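Local coordinates for protein isocitrate dehydrogenase [NAD] subunit 1 (Saccharomyces cerevisiae, PDB 3BLX) that forms, together with a second kind of subunit, the allosteric octameric enzyme that oxidises isocitrate to 2-oxoglutarate with NAD+ in the citric acid cycle, at residues Tyr104-Leu109 / Val127-Thr132; Val178-Lys183 / Gly192-Ile197; Ile75-Leu80 / Thr296-His301. All coordinates share one frame; numbering follows the deposited sequence.

Overall arrangement
All three contacts are buried and reach one large mixed sheet, but at different places. Interaction 1 lies nearest the centre of the chain's fold: two neighbouring strands joined by backbone hydrogen bonds, with a probable substrate-binding arginine among the paired residues and polar side chains following it. Interactions 2 and 3 each lay a helix antiparallel on a strand, with no hydrogen bond between their segments. Interaction 2, farthest from that centre, mixes aromatic, aliphatic and charged groups beside the subunit 2 neighbour. Interaction 3, about 15 Å from interaction 1 between centres, is mostly apolar with an exposed edge at His301; Leu297 CD1 there meets Leu109 CD1 of interaction 1 at 3.8 Å.

Interaction 1. Residues Tyr104-Leu109 / Val127-Thr132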
ATOM      1  N   TYR E 104      16.715  12.387  -4.216  1.00 21.32           N
ATOM      2  CA  TYR E 104      17.439  11.775  -5.334  1.00 17.18           C
ATOM      3  C   TYR E 104      18.133  12.750  -6.263  1.00 21.33           C
ATOM      4  O   TYR E 104      18.828  12.360  -7.215  1.00 21.89           O
ATOM      5  CB  TYR E 104      16.482  10.917  -6.182  1.00 22.96           C
ATOM      6  CG  TYR E 104      15.353  11.688  -6.846  1.00 15.61           C
ATOM      7  CD1 TYR E 104      14.090  11.755  -6.261  1.00 18.33           C
ATOM      8  CD2 TYR E 104      15.547  12.350  -8.050  1.00 16.55           C
ATOM      9  CE1 TYR E 104      13.049  12.473  -6.845  1.00 22.11           C
ATOM     10  CE2 TYR E 104      14.502  13.082  -8.649  1.00 18.49           C
ATOM     11  CZ  TYR E 104      13.254  13.127  -8.049  1.00 25.21           C
ATOM     12  OH  TYR E 104      12.210  13.822  -8.646  1.00 26.23           O
ATOM     13  N   ALA E 105      17.938  14.027  -6.020  1.00 16.22           N
ATOM     14  CA  ALA E 105      18.486  15.005  -6.944  1.00 16.11           C
ATOM     15  C   ALA E 105      19.268  16.060  -6.196  1.00 19.92           C
ATOM     16  O   ALA E 105      18.710  16.800  -5.401  1.00 22.54           O
ATOM     17  CB  ALA E 105      17.362  15.646  -7.755  1.00 16.62           C
ATOM     18  N   ASN E 106      20.568  16.093  -6.430  1.00 18.57           N
ATOM     19  CA  ASN E 106      21.403  17.108  -5.832  1.00 26.26           C
ATOM     20  C   ASN E 106      21.648  18.221  -6.868  1.00 19.43           C
ATOM     21  O   ASN E 106      21.987  17.939  -7.980  1.00 30.03           O
ATOM     22  CB  ASN E 106      22.698  16.503  -5.267  1.00 19.28           C
ATOM     23  CG  ASN E 106      23.748  17.576  -4.932  1.00 62.83           C
ATOM     24  OD1 ASN E 106      24.911  17.499  -5.354  1.00 78.18           O
ATOM     25  ND2 ASN E 106      23.328  18.599  -4.190  1.00 59.55           N
ATOM     26  N   VAL E 107      21.402  19.474  -6.506  1.00 23.00           N
ATOM     27  CA  VAL E 107      21.583  20.592  -7.410  1.00 22.61           C
ATOM     28  C   VAL E 107      22.619  21.547  -6.816  1.00 29.07           C
ATOM     29  O   VAL E 107      22.534  21.904  -5.650  1.00 20.89           O
ATOM     30  CB  VAL E 107      20.306  21.411  -7.554  1.00 19.84           C
ATOM     31  CG1 VAL E 107      20.467  22.404  -8.673  1.00 23.03           C
ATOM     32  CG2 VAL E 107      19.129  20.518  -7.815  1.00 31.48           C
ATOM     33  N   ALA E 108      23.593  21.955  -7.624  1.00 22.60           N
ATOM     34  CA  ALA E 108      24.551  22.976  -7.233  1.00 16.81           C
ATOM     35  C   ALA E 108      24.558  24.134  -8.242  1.00 28.25           C
ATOM     36  O   ALA E 108      24.599  23.944  -9.464  1.00 21.17           O
ATOM     37  CB  ALA E 108      25.918  22.392  -7.075  1.00 11.28           C
ATOM     38  N   LEU E 109      24.483  25.355  -7.738  1.00 25.51           N
ATOM     39  CA  LEU E 109      24.458  26.501  -8.645  1.00 23.99           C
ATOM     40  C   LEU E 109      25.805  27.208  -8.650  1.00 32.21           C
ATOM     41  O   LEU E 109      26.297  27.646  -7.604  1.00 48.62           O
ATOM     42  CB  LEU E 109      23.356  27.474  -8.260  1.00 16.49           C
ATOM     43  CG  LEU E 109      21.974  26.859  -8.093  1.00 30.98           C
ATOM     44  CD1 LEU E 109      20.935  27.933  -7.747  1.00 30.48           C
ATOM     45  CD2 LEU E 109      21.631  26.168  -9.389  1.00 35.44           C
ATOM     46  N   VAL E 127      24.827  22.180 -11.989  1.00 18.79           N
ATOM     47  CA  VAL E 127      25.159  20.773 -12.035  1.00 23.34           C
ATOM     48  C   VAL E 127      24.110  20.009 -11.248  1.00 25.60           C
ATOM     49  O   VAL E 127      23.881  20.271 -10.066  1.00 30.98           O
ATOM     50  CB  VAL E 127      26.577  20.490 -11.473  1.00 26.97           C
ATOM     51  CG1 VAL E 127      26.809  18.986 -11.324  1.00 20.57           C
ATOM     52  CG2 VAL E 127      27.643  21.116 -12.370  1.00 25.44           C
ATOM     53  N   ILE E 128      23.432  19.089 -11.921  1.00 31.74           N
ATOM     54  CA  ILE E 128      22.405  18.263 -11.271  1.00 22.13           C
ATOM     55  C   ILE E 128      22.936  16.843 -11.249  1.00 19.91           C
ATOM     56  O   ILE E 128      23.241  16.284 -12.296  1.00 27.83           O
ATOM     57  CB  ILE E 128      21.060  18.323 -12.034  1.00 18.32           C
ATOM     58  CG1 ILE E 128      20.431  19.706 -11.922  1.00 15.81           C
ATOM     59  CG2 ILE E 128      20.104  17.277 -11.529  1.00 18.28           C
ATOM     60  CD1 ILE E 128      19.265  19.934 -12.810  1.00 14.70           C
ATOM     61  N   ARG E 129      23.090  16.265 -10.064  1.00 23.29           N
ATOM     62  CA  ARG E 129      23.601  14.903  -9.999  1.00 22.77           C
ATOM     63  C   ARG E 129      22.639  13.900  -9.324  1.00 26.76           C
ATOM     64  O   ARG E 129      21.931  14.241  -8.382  1.00 27.65           O
ATOM     65  CB  ARG E 129      25.007  14.877  -9.395  1.00 26.53           C
ATOM     66  CG  ARG E 129      25.059  14.749  -7.910  1.00 35.47           C
ATOM     67  CD  ARG E 129      26.290  13.982  -7.496  1.00 40.42           C
ATOM     68  NE  ARG E 129      26.213  13.621  -6.088  1.00 60.36           N
ATOM     69  CZ  ARG E 129      26.590  14.434  -5.107  1.00 71.75           C
ATOM     70  NH1 ARG E 129      27.074  15.638  -5.405  1.00 62.26           N
ATOM     71  NH2 ARG E 129      26.490  14.050  -3.835  1.00 65.44           N
ATOM     72  N   GLU E 130      22.610  12.679  -9.849  1.00 20.15           N
ATOM     73  CA  GLU E 130      21.783  11.615  -9.335  1.00 17.22           C
ATOM     74  C   GLU E 130      22.328  11.171  -7.991  1.00 24.26           C
ATOM     75  O   GLU E 130      23.522  10.981  -7.857  1.00 24.04           O
ATOM     76  CB  GLU E 130      21.785  10.435 -10.317  1.00 19.53           C
ATOM     77  CG  GLU E 130      20.536   9.552 -10.251  1.00 26.32           C
ATOM     78  CD  GLU E 130      20.433   8.711  -8.966  1.00 39.61           C
ATOM     79  OE1 GLU E 130      21.465   8.127  -8.542  1.00 30.37           O
ATOM     80  OE2 GLU E 130      19.311   8.639  -8.391  1.00 36.69           O
ATOM     81  N   ASN E 131      21.444  10.982  -7.007  1.00 21.28           N
ATOM     82  CA  ASN E 131      21.881  10.793  -5.624  1.00 24.71           C
ATOM     83  C   ASN E 131      21.461   9.471  -4.922  1.00 27.67           C
ATOM     84  O   ASN E 131      21.584   9.349  -3.700  1.00 29.22           O
ATOM     85  CB  ASN E 131      21.459  12.029  -4.790  1.00 23.92           C
ATOM     86  CG  ASN E 131      22.034  12.024  -3.376  1.00 33.54           C
ATOM     87  OD1 ASN E 131      23.253  11.918  -3.165  1.00 30.15           O
ATOM     88  ND2 ASN E 131      21.153  12.144  -2.395  1.00 19.81           N
ATOM     89  N   THR E 132      20.996   8.471  -5.660  1.00 22.49           N
ATOM     90  CA  THR E 132      20.539   7.264  -4.974  1.00 32.45           C
ATOM     91  C   THR E 132      21.169   5.958  -5.453  1.00 32.99           C
ATOM     92  O   THR E 132      20.948   4.908  -4.854  1.00 33.23           O
ATOM     93  CB  THR E 132      18.988   7.122  -4.999  1.00 36.65           C
ATOM     94  OG1 THR E 132      18.509   7.138  -6.349  1.00 27.74           O
ATOM     95  CG2 THR E 132      18.333   8.242  -4.245  1.00 27.13           C
TER
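Asn106 and Arg129 face each other across two antiparallel strands as a hydrogen-bonded pair: Asn106 N donates to Arg129 O at 3.0 Å, and Arg129 N returns a bond to Asn106 O at 2.9 Å. Ala108 and Val127 repeat the exchange one pair further on. Between them Val107 and Ile128 form a non-hydrogen-bonded pair, joined by apolar contact from CG1 to CG1 at 4.2 Å. Beyond the regular pairing, Asn131 N still reaches Tyr104 O, but from above the carbonyl plane and with a bent N-H...O angle of 137°. At this end Tyr104 and Ala105 both pair with Phe262 of strand 258-262, a classic beta bulge.

The side chains of Asn106 and Arg129 rise from the same face of the sheet. Asn106 chi1 of 166° carries the amide toward Arg129, and its rotation leaves OD1 over one face of the guanidinium. Asn106 ND2 bonds weakly to Asn261. Glu130 holds Thr132 twice, OE1 taking its backbone N and OE2 its OG1 at 2.7 Å. Asn131 ND2 gives to Ile103 O, and Asn131 O accepts from Arg98, like Arg129 a probable substrate ligand. An alanine in place of Arg129 would probably leave Asn106 OD1 without the guanidinium it lies against, and the substrate without a probable binding group. The paired backbone bonds with Asn106 thus fix the Arg129 backbone from which the side chain rises, while Asn106 OD1 makes no proper bond to the guanidinium, consistent with that group's probable role in binding substrate.

Interaction 2. Residues Val178-Lys183 / Gly192-Ile197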
ATOM      1  N   VAL E 178      20.536  21.397 -21.768  1.00 46.28           N
ATOM      2  CA  VAL E 178      20.800  20.343 -20.821  1.00 28.64           C
ATOM      3  C   VAL E 178      21.775  19.381 -21.448  1.00 30.00           C
ATOM      4  O   VAL E 178      21.504  18.836 -22.517  1.00 45.57           O
ATOM      5  CB  VAL E 178      19.512  19.595 -20.450  1.00 29.80           C
ATOM      6  CG1 VAL E 178      19.836  18.288 -19.726  1.00 27.99           C
ATOM      7  CG2 VAL E 178      18.626  20.484 -19.592  1.00 26.08           C
ATOM      8  N   THR E 179      22.910  19.167 -20.795  1.00 28.00           N
ATOM      9  CA  THR E 179      23.901  18.230 -21.307  1.00 35.28           C
ATOM     10  C   THR E 179      24.052  17.050 -20.362  1.00 34.65           C
ATOM     11  O   THR E 179      24.360  17.225 -19.207  1.00 35.08           O
ATOM     12  CB  THR E 179      25.283  18.911 -21.482  1.00 33.77           C
ATOM     13  OG1 THR E 179      25.137  20.087 -22.272  1.00 53.62           O
ATOM     14  CG2 THR E 179      26.270  17.979 -22.161  1.00 34.14           C
ATOM     15  N   ALA E 180      23.847  15.843 -20.857  1.00 25.75           N
ATOM     16  CA  ALA E 180      24.176  14.661 -20.074  1.00 28.14           C
ATOM     17  C   ALA E 180      25.675  14.359 -20.103  1.00 28.64           C
ATOM     18  O   ALA E 180      26.288  14.282 -21.169  1.00 41.79           O
ATOM     19  CB  ALA E 180      23.390  13.470 -20.571  1.00 21.77           C
ATOM     20  N   VAL E 181      26.257  14.182 -18.925  1.00 26.32           N
ATOM     21  CA  VAL E 181      27.666  13.855 -18.791  1.00 30.59           C
ATOM     22  C   VAL E 181      27.805  12.381 -18.421  1.00 29.44           C
ATOM     23  O   VAL E 181      27.234  11.932 -17.442  1.00 31.78           O
ATOM     24  CB  VAL E 181      28.352  14.730 -17.694  1.00 23.01           C
ATOM     25  CG1 VAL E 181      29.799  14.299 -17.486  1.00 28.40           C
ATOM     26  CG2 VAL E 181      28.278  16.200 -18.056  1.00 27.70           C
ATOM     27  N   HIS E 182      28.583  11.636 -19.190  1.00 30.62           N
ATOM     28  CA  HIS E 182      28.635  10.196 -19.005  1.00 34.53           C
ATOM     29  C   HIS E 182      29.964   9.633 -19.506  1.00 38.44           C
ATOM     30  O   HIS E 182      30.806  10.368 -20.039  1.00 37.67           O
ATOM     31  CB  HIS E 182      27.538   9.595 -19.845  1.00 28.42           C
ATOM     32  CG  HIS E 182      27.688   9.905 -21.293  1.00 31.05           C
ATOM     33  ND1 HIS E 182      28.532   9.195 -22.121  1.00 37.55           N
ATOM     34  CD2 HIS E 182      27.128  10.871 -22.062  1.00 36.10           C
ATOM     35  CE1 HIS E 182      28.469   9.699 -23.343  1.00 45.35           C
ATOM     36  NE2 HIS E 182      27.622  10.715 -23.333  1.00 38.81           N
ATOM     37  N   LYS E 183      30.140   8.329 -19.349  1.00 28.35           N
ATOM     38  CA  LYS E 183      31.326   7.651 -19.850  1.00 32.89           C
ATOM     39  C   LYS E 183      30.909   6.461 -20.734  1.00 45.45           C
ATOM     40  O   LYS E 183      31.374   5.339 -20.544  1.00 46.15           O
ATOM     41  CB  LYS E 183      32.193   7.192 -18.669  1.00 41.23           C
ATOM     42  CG  LYS E 183      33.695   7.142 -18.923  1.00 51.81           C
ATOM     43  CD  LYS E 183      34.463   7.199 -17.605  1.00 56.40           C
ATOM     44  CE  LYS E 183      35.971   7.142 -17.834  1.00 93.85           C
ATOM     45  NZ  LYS E 183      36.421   8.048 -18.936  1.00 78.67           N
ATOM     46  N   GLY E 192      25.719   4.126 -21.381  1.00 45.57           N
ATOM     47  CA  GLY E 192      24.949   4.190 -22.612  1.00 32.31           C
ATOM     48  C   GLY E 192      23.473   4.387 -22.299  1.00 36.93           C
ATOM     49  O   GLY E 192      22.803   5.251 -22.865  1.00 32.98           O
ATOM     50  N   LEU E 193      22.966   3.582 -21.371  1.00 36.03           N
ATOM     51  CA  LEU E 193      21.600   3.725 -20.872  1.00 30.77           C
ATOM     52  C   LEU E 193      21.299   5.149 -20.414  1.00 42.07           C
ATOM     53  O   LEU E 193      20.268   5.737 -20.762  1.00 39.12           O
ATOM     54  CB  LEU E 193      21.405   2.782 -19.697  1.00 34.42           C
ATOM     55  CG  LEU E 193      20.016   2.661 -19.076  1.00 40.63           C
ATOM     56  CD1 LEU E 193      19.070   2.055 -20.077  1.00 34.63           C
ATOM     57  CD2 LEU E 193      20.062   1.805 -17.826  1.00 35.71           C
ATOM     58  N   PHE E 194      22.220   5.689 -19.620  1.00 38.34           N
ATOM     59  CA  PHE E 194      22.115   7.053 -19.121  1.00 34.37           C
ATOM     60  C   PHE E 194      22.012   8.127 -20.224  1.00 39.07           C
ATOM     61  O   PHE E 194      21.053   8.906 -20.247  1.00 32.43           O
ATOM     62  CB  PHE E 194      23.298   7.367 -18.213  1.00 33.71           C
ATOM     63  CG  PHE E 194      23.120   8.632 -17.429  1.00 34.98           C
ATOM     64  CD1 PHE E 194      22.429   8.624 -16.210  1.00 26.93           C
ATOM     65  CD2 PHE E 194      23.620   9.836 -17.917  1.00 24.19           C
ATOM     66  CE1 PHE E 194      22.246   9.796 -15.492  1.00 23.28           C
ATOM     67  CE2 PHE E 194      23.436  11.019 -17.200  1.00 29.28           C
ATOM     68  CZ  PHE E 194      22.743  11.002 -15.990  1.00 29.43           C
ATOM     69  N   ARG E 195      23.005   8.182 -21.114  1.00 28.72           N
ATOM     70  CA  ARG E 195      22.984   9.082 -22.268  1.00 27.98           C
ATOM     71  C   ARG E 195      21.733   8.927 -23.120  1.00 38.31           C
ATOM     72  O   ARG E 195      21.143   9.921 -23.549  1.00 41.89           O
ATOM     73  CB  ARG E 195      24.198   8.820 -23.160  1.00 40.64           C
ATOM     74  CG  ARG E 195      24.153   9.540 -24.492  1.00 42.68           C
ATOM     75  CD  ARG E 195      25.105   8.899 -25.495  1.00 50.17           C
ATOM     76  NE  ARG E 195      24.696   7.531 -25.815  1.00 65.37           N
ATOM     77  CZ  ARG E 195      25.535   6.550 -26.169  1.00 71.70           C
ATOM     78  NH1 ARG E 195      26.850   6.780 -26.255  1.00 50.22           N
ATOM     79  NH2 ARG E 195      25.058   5.327 -26.428  1.00 50.39           N
ATOM     80  N   ASN E 196      21.329   7.684 -23.377  1.00 33.43           N
ATOM     81  CA  ASN E 196      20.150   7.445 -24.212  1.00 33.17           C
ATOM     82  C   ASN E 196      18.873   7.928 -23.575  1.00 43.86           C
ATOM     83  O   ASN E 196      18.114   8.662 -24.214  1.00 45.44           O
ATOM     84  CB  ASN E 196      20.009   5.973 -24.557  1.00 37.38           C
ATOM     85  CG  ASN E 196      21.089   5.514 -25.490  1.00 51.08           C
ATOM     86  OD1 ASN E 196      21.743   6.343 -26.161  1.00 35.57           O
ATOM     87  ND2 ASN E 196      21.318   4.199 -25.530  1.00 42.54           N
ATOM     88  N   ILE E 197      18.636   7.526 -22.324  1.00 32.84           N
ATOM     89  CA  ILE E 197      17.426   7.932 -21.644  1.00 28.04           C
ATOM     90  C   ILE E 197      17.311   9.453 -21.574  1.00 34.32           C
ATOM     91  O   ILE E 197      16.225   9.994 -21.775  1.00 30.27           O
ATOM     92  CB  ILE E 197      17.320   7.329 -20.253  1.00 27.51           C
ATOM     93  CG1 ILE E 197      17.102   5.823 -20.368  1.00 29.45           C
ATOM     94  CG2 ILE E 197      16.185   7.994 -19.486  1.00 21.67           C
ATOM     95  CD1 ILE E 197      17.255   5.050 -19.034  1.00 31.60           C
TER
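Arg195 lies across the ring of His182, and its aliphatic stem does the touching. CB comes first, over one face of the imidazole: it is 4.0 Å from the ring centroid and 20° off the normal, a CH-pi contact, with His182 CD2 its nearest ring atom at 3.7 Å. CG, anti to the backbone N (chi1 171°), continues along the ring to meet His182 NE2 at 3.8 Å. CD follows, still beside His182 NE2 and now close to CE1 as well. There the chain bends at chi3, and NE turns back to its own helix, donating to Asn196 OD1 at 3.2 Å; that oxygen sits in the guanidinium plane, while NE approaches from above the amide carbonyl plane. NH2 adds a weak bond to the same oxygen, and Gly192 CA lies over one guanidinium face. The guanidinium and imidazole planes stand 82° apart, with no stacking between them, and Arg195 NH1 ends 5.0 Å from His182 NE2.

Strand 177-182 and helix 190-205 are the first two elements of a beta-alpha-beta unit closed by strand 210-215, which lies parallel to the first strand. The helix runs back antiparallel over the strand, their short segments 8.4 Å apart at the axes.

Phe194 covers the neighbouring part of the strand. Its CE2 is 4.2 Å from Ala180 CB and 3.9 Å from Val181 O, and its other neighbours include Pro236. His182 ND1 accepts from the backbone N of Ala184. Next along the chain, Lys183, probably critical for catalysis, points away from the helix and packs on Glu141 of the neighbouring subunit 2, while Asp191 takes its backbone N-H.

Interaction 3. Residues Ile75-Leu80 / Thr296-His301; sequences IGLKGL and TLMLNH
Ile75 meets the helix with both of its branches. CG2 touches Met298 CG at 3.8 Å and also comes within 4.1 Å of Met298 SD, while CD1 reaches the imidazole of His301, 3.8 Å from ND1. In the isoleucine chi1 (-57°) sends the two branches apart, with CG2 anti to the backbone N, and the turn at chi2 (-60°) brings CD1 to His301. Two positions along the strand, Leu77 CB packs against Met298 SD at 4.2 Å. Met298 therefore bridges both strand residues: its chain runs out extended from the helix through SD and bends only at chi3, where CE turns aside.

Met298 and His301 are three residues apart, so they fall on the same side of helix 289-302, the side turned to the strand. Met298 is buried; His301 is exposed, and closes the contact at the solvent margin. Further out, Phe40 of helix 27-42 and Phe269 of strand 267-269 also press on Met298, and Val36 of that same helix packs on Leu77. Ile75 and Leu77 are themselves held by backbone bonds to strand 17-25, and Gly76 by bonds to strand 267-269, both parallel to this strand.

The helix segment runs antiparallel to the strand at 178°, with axes 9.6 Å apart. It comes from a part of the chain more than 200 residues later, and so brings the C-terminal part of the sequence onto the sheet begun at the N-terminus, the helix-on-sheet layering of the isocitrate and isopropylmalate dehydrogenase fold.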
ATOM      1  N   ILE E  75      10.756  20.257   4.846  1.00 20.64           N
ATOM      2  CA  ILE E  75      11.758  21.205   4.373  1.00 22.70           C
ATOM      3  C   ILE E  75      12.875  21.342   5.400  1.00 23.33           C
ATOM      4  O   ILE E  75      12.634  21.406   6.611  1.00 24.62           O
ATOM      5  CB  ILE E  75      11.127  22.590   4.116  1.00 20.18           C
ATOM      6  CG1 ILE E  75       9.997  22.439   3.123  1.00 38.19           C
ATOM      7  CG2 ILE E  75      12.133  23.507   3.471  1.00 21.56           C
ATOM      8  CD1 ILE E  75      10.463  21.866   1.774  1.00 29.54           C
ATOM      9  N   GLY E  76      14.107  21.409   4.925  1.00 17.58           N
ATOM     10  CA  GLY E  76      15.230  21.524   5.843  1.00 18.43           C
ATOM     11  C   GLY E  76      16.365  22.404   5.371  1.00 18.51           C
ATOM     12  O   GLY E  76      16.585  22.580   4.178  1.00 18.14           O
ATOM     13  N   LEU E  77      17.087  22.965   6.330  1.00 22.42           N
ATOM     14  CA  LEU E  77      18.284  23.746   6.046  1.00 21.55           C
ATOM     15  C   LEU E  77      19.394  23.064   6.809  1.00 19.25           C
ATOM     16  O   LEU E  77      19.289  22.829   8.008  1.00 21.59           O
ATOM     17  CB  LEU E  77      18.133  25.202   6.508  1.00 22.58           C
ATOM     18  CG  LEU E  77      18.787  26.290   5.650  1.00 30.81           C
ATOM     19  CD1 LEU E  77      19.336  27.378   6.515  1.00 25.62           C
ATOM     20  CD2 LEU E  77      19.894  25.748   4.846  1.00 31.02           C
ATOM     21  N   LYS E  78      20.460  22.751   6.107  1.00 16.74           N
ATOM     22  CA  LYS E  78      21.491  21.922   6.666  1.00 25.02           C
ATOM     23  C   LYS E  78      22.866  22.566   6.505  1.00 27.60           C
ATOM     24  O   LYS E  78      23.206  23.026   5.430  1.00 29.85           O
ATOM     25  CB  LYS E  78      21.417  20.546   6.002  1.00 23.81           C
ATOM     26  CG  LYS E  78      22.646  19.700   6.087  1.00 25.38           C
ATOM     27  CD  LYS E  78      22.295  18.262   5.788  1.00 39.46           C
ATOM     28  CE  LYS E  78      23.428  17.530   5.039  1.00 61.48           C
ATOM     29  NZ  LYS E  78      24.786  17.814   5.597  1.00 50.76           N
ATOM     30  N   GLY E  79      23.643  22.599   7.592  1.00 26.79           N
ATOM     31  CA  GLY E  79      25.022  23.077   7.559  1.00 40.23           C
ATOM     32  C   GLY E  79      26.032  22.004   7.163  1.00 45.75           C
ATOM     33  O   GLY E  79      25.697  21.048   6.459  1.00 65.41           O
ATOM     34  N   LEU E  80      27.274  22.143   7.607  1.00 52.39           N
ATOM     35  CA  LEU E  80      28.302  21.186   7.213  1.00 56.57           C
ATOM     36  C   LEU E  80      28.938  20.474   8.387  1.00 52.43           C
ATOM     37  O   LEU E  80      29.013  21.027   9.472  1.00 48.03           O
ATOM     38  CB  LEU E  80      29.430  21.880   6.458  1.00 64.47           C
ATOM     39  CG  LEU E  80      29.162  22.450   5.081  1.00 77.35           C
ATOM     40  CD1 LEU E  80      28.056  21.643   4.403  1.00 64.11           C
ATOM     41  CD2 LEU E  80      28.813  23.923   5.218  1.00 74.37           C
ATOM     42  N   THR E 296      18.139  31.193   0.438  1.00 24.42           N
ATOM     43  CA  THR E 296      17.186  31.888  -0.399  1.00 27.76           C
ATOM     44  C   THR E 296      16.525  30.937  -1.384  1.00 33.88           C
ATOM     45  O   THR E 296      15.357  31.116  -1.706  1.00 35.16           O
ATOM     46  CB  THR E 296      17.787  33.123  -1.097  1.00 34.33           C
ATOM     47  OG1 THR E 296      18.613  32.720  -2.186  1.00 28.62           O
ATOM     48  CG2 THR E 296      18.586  33.930  -0.112  1.00 29.58           C
ATOM     49  N   LEU E 297      17.251  29.917  -1.847  1.00 33.95           N
ATOM     50  CA  LEU E 297      16.633  28.841  -2.629  1.00 22.43           C
ATOM     51  C   LEU E 297      15.479  28.242  -1.843  1.00 22.65           C
ATOM     52  O   LEU E 297      14.425  27.961  -2.393  1.00 35.85           O
ATOM     53  CB  LEU E 297      17.636  27.750  -2.966  1.00 22.00           C
ATOM     54  CG  LEU E 297      18.695  28.109  -4.006  1.00 29.99           C
ATOM     55  CD1 LEU E 297      19.587  26.912  -4.342  1.00 22.51           C
ATOM     56  CD2 LEU E 297      18.018  28.602  -5.253  1.00 27.30           C
ATOM     57  N   MET E 298      15.686  28.054  -0.552  1.00 17.96           N
ATOM     58  CA  MET E 298      14.650  27.546   0.338  1.00 25.98           C
ATOM     59  C   MET E 298      13.457  28.505   0.422  1.00 33.12           C
ATOM     60  O   MET E 298      12.312  28.080   0.377  1.00 31.99           O
ATOM     61  CB  MET E 298      15.213  27.249   1.729  1.00 16.91           C
ATOM     62  CG  MET E 298      14.211  26.624   2.635  1.00 15.41           C
ATOM     63  SD  MET E 298      14.754  26.586   4.334  1.00 36.79           S
ATOM     64  CE  MET E 298      14.803  28.353   4.696  1.00 30.70           C
ATOM     65  N   LEU E 299      13.727  29.800   0.534  1.00 37.38           N
ATOM     66  CA  LEU E 299      12.663  30.794   0.573  1.00 31.72           C
ATOM     67  C   LEU E 299      11.806  30.727  -0.701  1.00 32.71           C
ATOM     68  O   LEU E 299      10.577  30.666  -0.622  1.00 27.11           O
ATOM     69  CB  LEU E 299      13.249  32.195   0.770  1.00 28.86           C
ATOM     70  CG  LEU E 299      13.832  32.486   2.162  1.00 38.57           C
ATOM     71  CD1 LEU E 299      14.525  33.824   2.179  1.00 32.65           C
ATOM     72  CD2 LEU E 299      12.783  32.416   3.265  1.00 23.52           C
ATOM     73  N   ASN E 300      12.458  30.737  -1.859  1.00 21.24           N
ATOM     74  CA  ASN E 300      11.786  30.555  -3.141  1.00 33.84           C
ATOM     75  C   ASN E 300      10.840  29.358  -3.117  1.00 37.55           C
ATOM     76  O   ASN E 300       9.682  29.449  -3.498  1.00 39.60           O
ATOM     77  CB  ASN E 300      12.805  30.342  -4.264  1.00 29.31           C
ATOM     78  CG  ASN E 300      13.487  31.640  -4.705  1.00 45.12           C
ATOM     79  OD1 ASN E 300      13.029  32.745  -4.399  1.00 41.06           O
ATOM     80  ND2 ASN E 300      14.581  31.504  -5.441  1.00 38.96           N
ATOM     81  N   HIS E 301      11.355  28.232  -2.655  1.00 27.46           N
ATOM     82  CA  HIS E 301      10.599  27.007  -2.599  1.00 25.67           C
ATOM     83  C   HIS E 301       9.386  27.089  -1.664  1.00 34.63           C
ATOM     84  O   HIS E 301       8.338  26.497  -1.921  1.00 30.04           O
ATOM     85  CB  HIS E 301      11.514  25.893  -2.121  1.00 18.88           C
ATOM     86  CG  HIS E 301      11.010  24.527  -2.439  1.00 27.74           C
ATOM     87  ND1 HIS E 301      10.427  23.714  -1.492  1.00 19.61           N
ATOM     88  CD2 HIS E 301      11.014  23.819  -3.600  1.00 22.35           C
ATOM     89  CE1 HIS E 301      10.079  22.567  -2.050  1.00 23.22           C
ATOM     90  NE2 HIS E 301      10.439  22.598  -3.324  1.00 29.86           N
TER